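Local coordinates for oligopeptide-binding protein appA (Bacillus subtilis, PDB 1XOC) that captures oligopeptides outside the cell and hands them to an ABC-type permease for uptake, supporting sporulation and genetic competence, at residues 53-65 and 148-160. Numbering follows the deposited sequence.
Sequences YSFLTKTDEKLNV and FYNNALDSTAILP
Thr59 hands its hydroxyl hydrogen to Asp154, OG1 to OD1 at 2.6 Å, meeting the carboxylate oxygen nearly along its C-O axis. A water bonded to Thr59 OG1 also donates to Asn150 O. Asp154 CG sits between the backbone N and carbonyl carbon (chi1 57°), which turns the carboxylate to Thr59. Backbone bonds follow: Ile158 N gives a straight one to Ser54 O (2.9 Å), while Thr57 N to Leu153 O is weak. One water ties Leu56 N to both Leu153 O and Thr156 O.

Ring and methyl packing flanks this polar seam. The Phe55 ring turns its CD1-CE1 side to the turn where the helix ends: CD1 meets the carbonyl oxygen Asp154 O at 3.2 Å, CE1 the methyl Ala157 CB at 3.7 Å. A serine here would probably leave a gap beside Ala157 and uncover that turn. Tyr53 CB meets the same methyl at 3.4 Å, and Val65 CG1 touches Tyr149 CE1 obliquely, at 3.8 Å.

Here edge strand 57-59 of an antiparallel sheet crosses helix 148-155 at 108°, and Asp154 OD1 also binds the backbone of the bound peptide: part of a solute-binding protein's ligand site.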
ATOM      1  N   TYR A  53      -2.240 -17.228   2.442  1.00 28.95           N
ATOM      2  CA  TYR A  53      -3.528 -17.250   3.110  1.00 28.98           C
ATOM      3  C   TYR A  53      -4.642 -17.191   2.109  1.00 29.16           C
ATOM      4  O   TYR A  53      -4.418 -16.879   0.932  1.00 28.92           O
ATOM      5  CB  TYR A  53      -3.640 -16.051   4.068  1.00 29.11           C
ATOM      6  CG  TYR A  53      -2.583 -16.056   5.128  1.00 27.77           C
ATOM      7  CD1 TYR A  53      -2.569 -17.056   6.093  1.00 28.97           C
ATOM      8  CD2 TYR A  53      -1.656 -15.051   5.191  1.00 28.07           C
ATOM      9  CE1 TYR A  53      -1.596 -17.096   7.073  1.00 28.74           C
ATOM     10  CE2 TYR A  53      -0.690 -15.076   6.162  1.00 26.67           C
ATOM     11  CZ  TYR A  53      -0.679 -16.082   7.091  1.00 29.84           C
ATOM     12  OH  TYR A  53       0.313 -16.051   8.078  1.00 29.95           O
ATOM     13  N   SER A  54      -5.847 -17.435   2.611  1.00 28.52           N
ATOM     14  CA  SER A  54      -7.077 -17.224   1.881  1.00 29.57           C
ATOM     15  C   SER A  54      -7.884 -16.084   2.531  1.00 29.65           C
ATOM     16  O   SER A  54      -7.716 -15.763   3.714  1.00 30.08           O
ATOM     17  CB  SER A  54      -7.916 -18.484   1.860  1.00 29.89           C
ATOM     18  OG  SER A  54      -7.229 -19.568   1.266  1.00 30.79           O
ATOM     19  N   PHE A  55      -8.825 -15.583   1.719  1.00 29.12           N
ATOM     20  CA  PHE A  55      -9.642 -14.407   2.007  1.00 28.38           C
ATOM     21  C   PHE A  55     -11.069 -14.709   1.562  1.00 28.93           C
ATOM     22  O   PHE A  55     -11.294 -15.402   0.569  1.00 29.41           O
ATOM     23  CB  PHE A  55      -9.098 -13.206   1.215  1.00 29.22           C
ATOM     24  CG  PHE A  55      -7.606 -12.930   1.505  1.00 28.47           C
ATOM     25  CD1 PHE A  55      -7.189 -11.908   2.370  1.00 31.42           C
ATOM     26  CD2 PHE A  55      -6.645 -13.697   0.882  1.00 29.70           C
ATOM     27  CE1 PHE A  55      -5.811 -11.734   2.630  1.00 31.20           C
ATOM     28  CE2 PHE A  55      -5.274 -13.496   1.172  1.00 28.57           C
ATOM     29  CZ  PHE A  55      -4.904 -12.534   1.992  1.00 31.67           C
ATOM     30  N   LEU A  56     -12.038 -14.159   2.282  1.00 28.81           N
ATOM     31  CA  LEU A  56     -13.414 -14.414   1.960  1.00 29.00           C
ATOM     32  C   LEU A  56     -13.749 -13.956   0.533  1.00 28.80           C
ATOM     33  O   LEU A  56     -14.534 -14.594  -0.193  1.00 29.31           O
ATOM     34  CB  LEU A  56     -14.347 -13.731   2.972  1.00 29.73           C
ATOM     35  CG  LEU A  56     -14.347 -14.447   4.328  1.00 28.51           C
ATOM     36  CD1 LEU A  56     -15.117 -13.628   5.375  1.00 29.65           C
ATOM     37  CD2 LEU A  56     -14.824 -15.894   4.253  1.00 29.31           C
ATOM     38  N   THR A  57     -13.197 -12.819   0.120  1.00 27.15           N
ATOM     39  CA  THR A  57     -13.400 -12.272  -1.226  1.00 28.36           C
ATOM     40  C   THR A  57     -12.073 -11.904  -1.846  1.00 28.39           C
ATOM     41  O   THR A  57     -11.039 -11.897  -1.152  1.00 28.69           O
ATOM     42  CB  THR A  57     -14.265 -11.010  -1.225  1.00 28.78           C
ATOM     43  OG1 THR A  57     -13.623 -10.033  -0.382  1.00 29.03           O
ATOM     44  CG2 THR A  57     -15.694 -11.302  -0.746  1.00 29.54           C
ATOM     45  N   LYS A  58     -12.076 -11.529  -3.105  1.00 30.20           N
ATOM     46  CA  LYS A  58     -10.894 -11.151  -3.857  1.00 31.73           C
ATOM     47  C   LYS A  58     -11.320 -10.127  -4.887  1.00 31.62           C
ATOM     48  O   LYS A  58     -12.335 -10.310  -5.561  1.00 31.46           O
ATOM     49  CB  LYS A  58     -10.322 -12.390  -4.553  1.00 33.30           C
ATOM     50  CG  LYS A  58      -9.107 -12.203  -5.380  1.00 36.31           C
ATOM     51  CD  LYS A  58      -8.757 -13.527  -6.112  1.00 38.12           C
ATOM     52  CE  LYS A  58      -7.865 -14.446  -5.319  1.00 43.31           C
ATOM     53  NZ  LYS A  58      -7.630 -15.760  -6.042  1.00 42.17           N
ATOM     54  N   THR A  59     -10.574  -9.041  -5.008  1.00 31.58           N
ATOM     55  CA  THR A  59     -10.866  -8.015  -5.991  1.00 31.35           C
ATOM     56  C   THR A  59     -10.056  -8.314  -7.241  1.00 31.46           C
ATOM     57  O   THR A  59      -8.816  -8.487  -7.180  1.00 31.27           O
ATOM     58  CB  THR A  59     -10.640  -6.594  -5.434  1.00 31.79           C
ATOM     59  OG1 THR A  59     -11.598  -6.349  -4.393  1.00 33.26           O
ATOM     60  CG2 THR A  59     -10.772  -5.541  -6.476  1.00 31.95           C
ATOM     61  N   ASP A  60     -10.760  -8.449  -8.363  1.00 31.34           N
ATOM     62  CA  ASP A  60     -10.132  -8.896  -9.584  1.00 32.78           C
ATOM     63  C   ASP A  60      -9.469  -7.759 -10.358  1.00 31.52           C
ATOM     64  O   ASP A  60      -9.424  -6.607  -9.892  1.00 30.57           O
ATOM     65  CB  ASP A  60     -11.106  -9.720 -10.423  1.00 32.65           C
ATOM     66  CG  ASP A  60     -12.132  -8.898 -11.105  1.00 32.79           C
ATOM     67  OD1 ASP A  60     -12.037  -7.656 -11.065  1.00 31.37           O
ATOM     68  OD2 ASP A  60     -13.064  -9.479 -11.742  1.00 35.70           O
ATOM     69  N   GLU A  61      -8.889  -8.106 -11.504  1.00 32.87           N
ATOM     70  CA  GLU A  61      -8.123  -7.132 -12.294  1.00 34.40           C
ATOM     71  C   GLU A  61      -8.942  -5.973 -12.860  1.00 35.86           C
ATOM     72  O   GLU A  61      -8.379  -4.949 -13.258  1.00 36.63           O
ATOM     73  CB  GLU A  61      -7.338  -7.828 -13.406  1.00 35.56           C
ATOM     74  CG  GLU A  61      -8.161  -8.325 -14.573  1.00 36.88           C
ATOM     75  CD  GLU A  61      -8.922  -9.626 -14.315  1.00 39.47           C
ATOM     76  OE1 GLU A  61      -9.580 -10.088 -15.267  1.00 41.81           O
ATOM     77  OE2 GLU A  61      -8.868 -10.203 -13.201  1.00 37.96           O
ATOM     78  N   LYS A  62     -10.272  -6.122 -12.876  1.00 35.88           N
ATOM     79  CA  LYS A  62     -11.192  -5.029 -13.224  1.00 36.32           C
ATOM     80  C   LYS A  62     -11.718  -4.279 -11.986  1.00 35.18           C
ATOM     81  O   LYS A  62     -12.522  -3.359 -12.095  1.00 33.74           O
ATOM     82  CB  LYS A  62     -12.349  -5.557 -14.062  1.00 36.72           C
ATOM     83  CG  LYS A  62     -11.897  -6.408 -15.238  1.00 38.74           C
ATOM     84  CD  LYS A  62     -12.968  -6.481 -16.308  1.00 40.28           C
ATOM     85  CE  LYS A  62     -12.968  -5.235 -17.233  1.00 43.93           C
ATOM     86  NZ  LYS A  62     -14.175  -5.116 -18.149  1.00 43.75           N
ATOM     87  N   LEU A  63     -11.216  -4.650 -10.817  1.00 34.38           N
ATOM     88  CA  LEU A  63     -11.534  -4.031  -9.546  1.00 35.11           C
ATOM     89  C   LEU A  63     -12.967  -4.341  -9.092  1.00 35.09           C
ATOM     90  O   LEU A  63     -13.632  -3.546  -8.405  1.00 35.12           O
ATOM     91  CB  LEU A  63     -11.194  -2.532  -9.546  1.00 35.85           C
ATOM     92  CG  LEU A  63      -9.737  -2.265 -10.003  1.00 36.64           C
ATOM     93  CD1 LEU A  63      -9.461  -0.778 -10.024  1.00 38.19           C
ATOM     94  CD2 LEU A  63      -8.686  -3.021  -9.182  1.00 37.36           C
ATOM     95  N   ASN A  64     -13.421  -5.539  -9.471  1.00 33.39           N
ATOM     96  CA  ASN A  64     -14.691  -6.073  -9.005  1.00 33.00           C
ATOM     97  C   ASN A  64     -14.471  -7.065  -7.881  1.00 31.67           C
ATOM     98  O   ASN A  64     -13.520  -7.842  -7.919  1.00 30.01           O
ATOM     99  CB  ASN A  64     -15.429  -6.755 -10.155  1.00 33.14           C
ATOM    100  CG  ASN A  64     -15.780  -5.796 -11.261  1.00 35.38           C
ATOM    101  OD1 ASN A  64     -16.241  -4.695 -11.006  1.00 35.64           O
ATOM    102  ND2 ASN A  64     -15.527  -6.198 -12.487  1.00 36.56           N
ATOM    103  N   VAL A  65     -15.347  -7.041  -6.880  1.00 29.91           N
ATOM    104  CA  VAL A  65     -15.275  -7.988  -5.775  1.00 30.49           C
ATOM    105  C   VAL A  65     -15.870  -9.330  -6.203  1.00 30.05           C
ATOM    106  O   VAL A  65     -16.995  -9.382  -6.718  1.00 30.50           O
ATOM    107  CB  VAL A  65     -16.020  -7.451  -4.549  1.00 31.40           C
ATOM    108  CG1 VAL A  65     -16.042  -8.452  -3.428  1.00 30.36           C
ATOM    109  CG2 VAL A  65     -15.419  -6.150  -4.081  1.00 31.81           C
ATOM    110  N   PHE A 148     -16.450  -2.208   4.668  1.00 30.65           N
ATOM    111  CA  PHE A 148     -16.495  -3.562   5.162  1.00 30.22           C
ATOM    112  C   PHE A 148     -16.577  -4.557   4.007  1.00 29.50           C
ATOM    113  O   PHE A 148     -15.691  -5.418   3.852  1.00 30.02           O
ATOM    114  CB  PHE A 148     -17.599  -3.827   6.203  1.00 30.48           C
ATOM    115  CG  PHE A 148     -17.593  -5.235   6.663  1.00 29.32           C
ATOM    116  CD1 PHE A 148     -16.602  -5.707   7.495  1.00 30.59           C
ATOM    117  CD2 PHE A 148     -18.474  -6.142   6.159  1.00 30.78           C
ATOM    118  CE1 PHE A 148     -16.575  -7.027   7.856  1.00 31.58           C
ATOM    119  CE2 PHE A 148     -18.414  -7.455   6.521  1.00 30.48           C
ATOM    120  CZ  PHE A 148     -17.457  -7.890   7.361  1.00 32.28           C
ATOM    121  N   TYR A 149     -17.647  -4.492   3.218  1.00 29.68           N
ATOM    122  CA  TYR A 149     -17.773  -5.433   2.122  1.00 29.77           C
ATOM    123  C   TYR A 149     -16.608  -5.304   1.129  1.00 29.53           C
ATOM    124  O   TYR A 149     -16.126  -6.296   0.581  1.00 28.86           O
ATOM    125  CB  TYR A 149     -19.128  -5.217   1.415  1.00 31.10           C
ATOM    126  CG  TYR A 149     -19.341  -6.160   0.253  1.00 30.82           C
ATOM    127  CD1 TYR A 149     -18.988  -5.784  -1.035  1.00 30.56           C
ATOM    128  CD2 TYR A 149     -19.813  -7.452   0.453  1.00 32.32           C
ATOM    129  CE1 TYR A 149     -19.140  -6.666  -2.101  1.00 33.27           C
ATOM    130  CE2 TYR A 149     -19.947  -8.348  -0.619  1.00 32.07           C
ATOM    131  CZ  TYR A 149     -19.619  -7.927  -1.879  1.00 33.72           C
ATOM    132  OH  TYR A 149     -19.765  -8.772  -2.952  1.00 37.29           O
ATOM    133  N   ASN A 150     -16.181  -4.063   0.868  1.00 30.30           N
ATOM    134  CA  ASN A 150     -15.339  -3.801  -0.304  1.00 30.20           C
ATOM    135  C   ASN A 150     -13.869  -3.841   0.020  1.00 30.89           C
ATOM    136  O   ASN A 150     -13.044  -3.946  -0.878  1.00 33.20           O
ATOM    137  CB  ASN A 150     -15.709  -2.474  -0.980  1.00 31.19           C
ATOM    138  CG  ASN A 150     -17.074  -2.508  -1.607  1.00 32.24           C
ATOM    139  OD1 ASN A 150     -17.248  -3.059  -2.698  1.00 32.22           O
ATOM    140  ND2 ASN A 150     -18.060  -1.923  -0.930  1.00 30.52           N
ATOM    141  N   ASN A 151     -13.553  -3.762   1.296  1.00 30.72           N
ATOM    142  CA  ASN A 151     -12.135  -3.785   1.717  1.00 31.40           C
ATOM    143  C   ASN A 151     -11.799  -4.811   2.805  1.00 30.84           C
ATOM    144  O   ASN A 151     -10.806  -5.524   2.697  1.00 33.49           O
ATOM    145  CB  ASN A 151     -11.668  -2.382   2.123  1.00 31.91           C
ATOM    146  CG  ASN A 151     -11.408  -1.473   0.944  1.00 37.19           C
ATOM    147  OD1 ASN A 151     -11.013  -1.917  -0.143  1.00 44.86           O
ATOM    148  ND2 ASN A 151     -11.625  -0.161   1.150  1.00 41.28           N
ATOM    149  N   ALA A 152     -12.617  -4.913   3.849  1.00 29.64           N
ATOM    150  CA  ALA A 152     -12.304  -5.816   4.947  1.00 29.80           C
ATOM    151  C   ALA A 152     -12.303  -7.254   4.484  1.00 29.40           C
ATOM    152  O   ALA A 152     -11.411  -8.038   4.831  1.00 28.90           O
ATOM    153  CB  ALA A 152     -13.245  -5.651   6.156  1.00 30.57           C
ATOM    154  N   LEU A 153     -13.312  -7.631   3.697  1.00 29.57           N
ATOM    155  CA  LEU A 153     -13.459  -9.027   3.254  1.00 29.24           C
ATOM    156  C   LEU A 153     -12.309  -9.530   2.383  1.00 29.60           C
ATOM    157  O   LEU A 153     -12.004 -10.738   2.403  1.00 31.01           O
ATOM    158  CB  LEU A 153     -14.819  -9.231   2.524  1.00 28.69           C
ATOM    159  CG  LEU A 153     -15.990  -9.087   3.462  1.00 28.40           C
ATOM    160  CD1 LEU A 153     -17.280  -9.201   2.647  1.00 29.20           C
ATOM    161  CD2 LEU A 153     -16.009 -10.074   4.563  1.00 30.25           C
ATOM    162  N   ASP A 154     -11.710  -8.663   1.579  1.00 30.64           N
ATOM    163  CA  ASP A 154     -10.644  -9.140   0.694  1.00 31.38           C
ATOM    164  C   ASP A 154      -9.275  -8.883   1.304  1.00 31.71           C
ATOM    165  O   ASP A 154      -8.294  -9.364   0.762  1.00 33.05           O
ATOM    166  CB  ASP A 154     -10.700  -8.602  -0.722  1.00 34.63           C
ATOM    167  CG  ASP A 154     -10.667  -7.135  -0.800  1.00 36.76           C
ATOM    168  OD1 ASP A 154     -10.637  -6.618  -1.953  1.00 45.37           O
ATOM    169  OD2 ASP A 154     -10.734  -6.455   0.239  1.00 42.85           O
ATOM    170  N   SER A 155      -9.231  -8.120   2.389  1.00 31.35           N
ATOM    171  CA  SER A 155      -7.946  -7.755   3.052  1.00 31.60           C
ATOM    172  C   SER A 155      -7.581  -8.601   4.238  1.00 32.20           C
ATOM    173  O   SER A 155      -6.414  -8.573   4.691  1.00 34.07           O
ATOM    174  CB  SER A 155      -8.018  -6.310   3.508  1.00 32.88           C
ATOM    175  OG  SER A 155      -8.242  -5.465   2.403  1.00 35.53           O
ATOM    176  N   THR A 156      -8.545  -9.368   4.744  1.00 30.13           N
ATOM    177  CA  THR A 156      -8.392 -10.104   5.977  1.00 29.38           C
ATOM    178  C   THR A 156      -8.051 -11.581   5.733  1.00 29.81           C
ATOM    179  O   THR A 156      -8.914 -12.395   5.391  1.00 30.08           O
ATOM    180  CB  THR A 156      -9.609  -9.993   6.866  1.00 28.71           C
ATOM    181  OG1 THR A 156      -9.973  -8.614   6.980  1.00 28.15           O
ATOM    182  CG2 THR A 156      -9.355 -10.589   8.286  1.00 30.47           C
ATOM    183  N   ALA A 157      -6.767 -11.888   5.908  1.00 28.85           N
ATOM    184  CA  ALA A 157      -6.281 -13.267   5.795  1.00 29.61           C
ATOM    185  C   ALA A 157      -6.799 -14.114   6.926  1.00 29.92           C
ATOM    186  O   ALA A 157      -6.645 -13.732   8.084  1.00 30.85           O
ATOM    187  CB  ALA A 157      -4.746 -13.303   5.815  1.00 30.09           C
ATOM    188  N   ILE A 158      -7.379 -15.285   6.600  1.00 28.50           N
ATOM    189  CA  ILE A 158      -7.977 -16.140   7.609  1.00 28.56           C
ATOM    190  C   ILE A 158      -6.876 -16.959   8.323  1.00 29.49           C
ATOM    191  O   ILE A 158      -6.111 -17.736   7.705  1.00 28.81           O
ATOM    192  CB  ILE A 158      -9.119 -17.042   7.002  1.00 28.85           C
ATOM    193  CG1 ILE A 158     -10.200 -16.196   6.319  1.00 28.70           C
ATOM    194  CG2 ILE A 158      -9.694 -17.894   8.074  1.00 30.61           C
ATOM    195  CD1 ILE A 158     -10.768 -15.097   7.140  1.00 26.96           C
ATOM    196  N   LEU A 159      -6.840 -16.803   9.644  1.00 28.84           N
ATOM    197  CA  LEU A 159      -5.829 -17.457  10.473  1.00 28.99           C
ATOM    198  C   LEU A 159      -6.384 -18.692  11.190  1.00 28.14           C
ATOM    199  O   LEU A 159      -7.581 -18.757  11.480  1.00 29.83           O
ATOM    200  CB  LEU A 159      -5.305 -16.471  11.517  1.00 29.29           C
ATOM    201  CG  LEU A 159      -4.748 -15.140  11.000  1.00 30.99           C
ATOM    202  CD1 LEU A 159      -4.433 -14.236  12.183  1.00 34.33           C
ATOM    203  CD2 LEU A 159      -3.506 -15.354  10.169  1.00 35.00           C
ATOM    204  N   PRO A 160      -5.522 -19.680  11.505  1.00 28.29           N
ATOM    205  CA  PRO A 160      -5.950 -20.892  12.178  1.00 28.78           C
ATOM    206  C   PRO A 160      -6.112 -20.740  13.702  1.00 28.41           C
ATOM    207  O   PRO A 160      -5.123 -20.605  14.445  1.00 29.73           O
ATOM    208  CB  PRO A 160      -4.830 -21.882  11.845  1.00 28.48           C
ATOM    209  CG  PRO A 160      -3.645 -21.043  11.647  1.00 30.38           C
ATOM    210  CD  PRO A 160      -4.120 -19.745  11.096  1.00 28.25           C
TER
HETATM  211  O   HOH W   1      -5.807 -18.774   5.211  1.00 16.70           O
HETATM  212  O   HOH W   2     -11.423 -12.329   4.543  1.00 15.45           O
HETATM  213  O   HOH W   3     -13.937  -7.268  -0.567  1.00 22.98           O
HETATM  214  O   HOH W   4      -8.379 -11.082  -1.453  1.00 24.56           O
HETATM  215  O   HOH W   5      -8.265  -8.760  -3.161  1.00 21.59           O
HETATM  216  O   HOH W   6     -12.608  -3.877  -3.618  1.00 23.83           O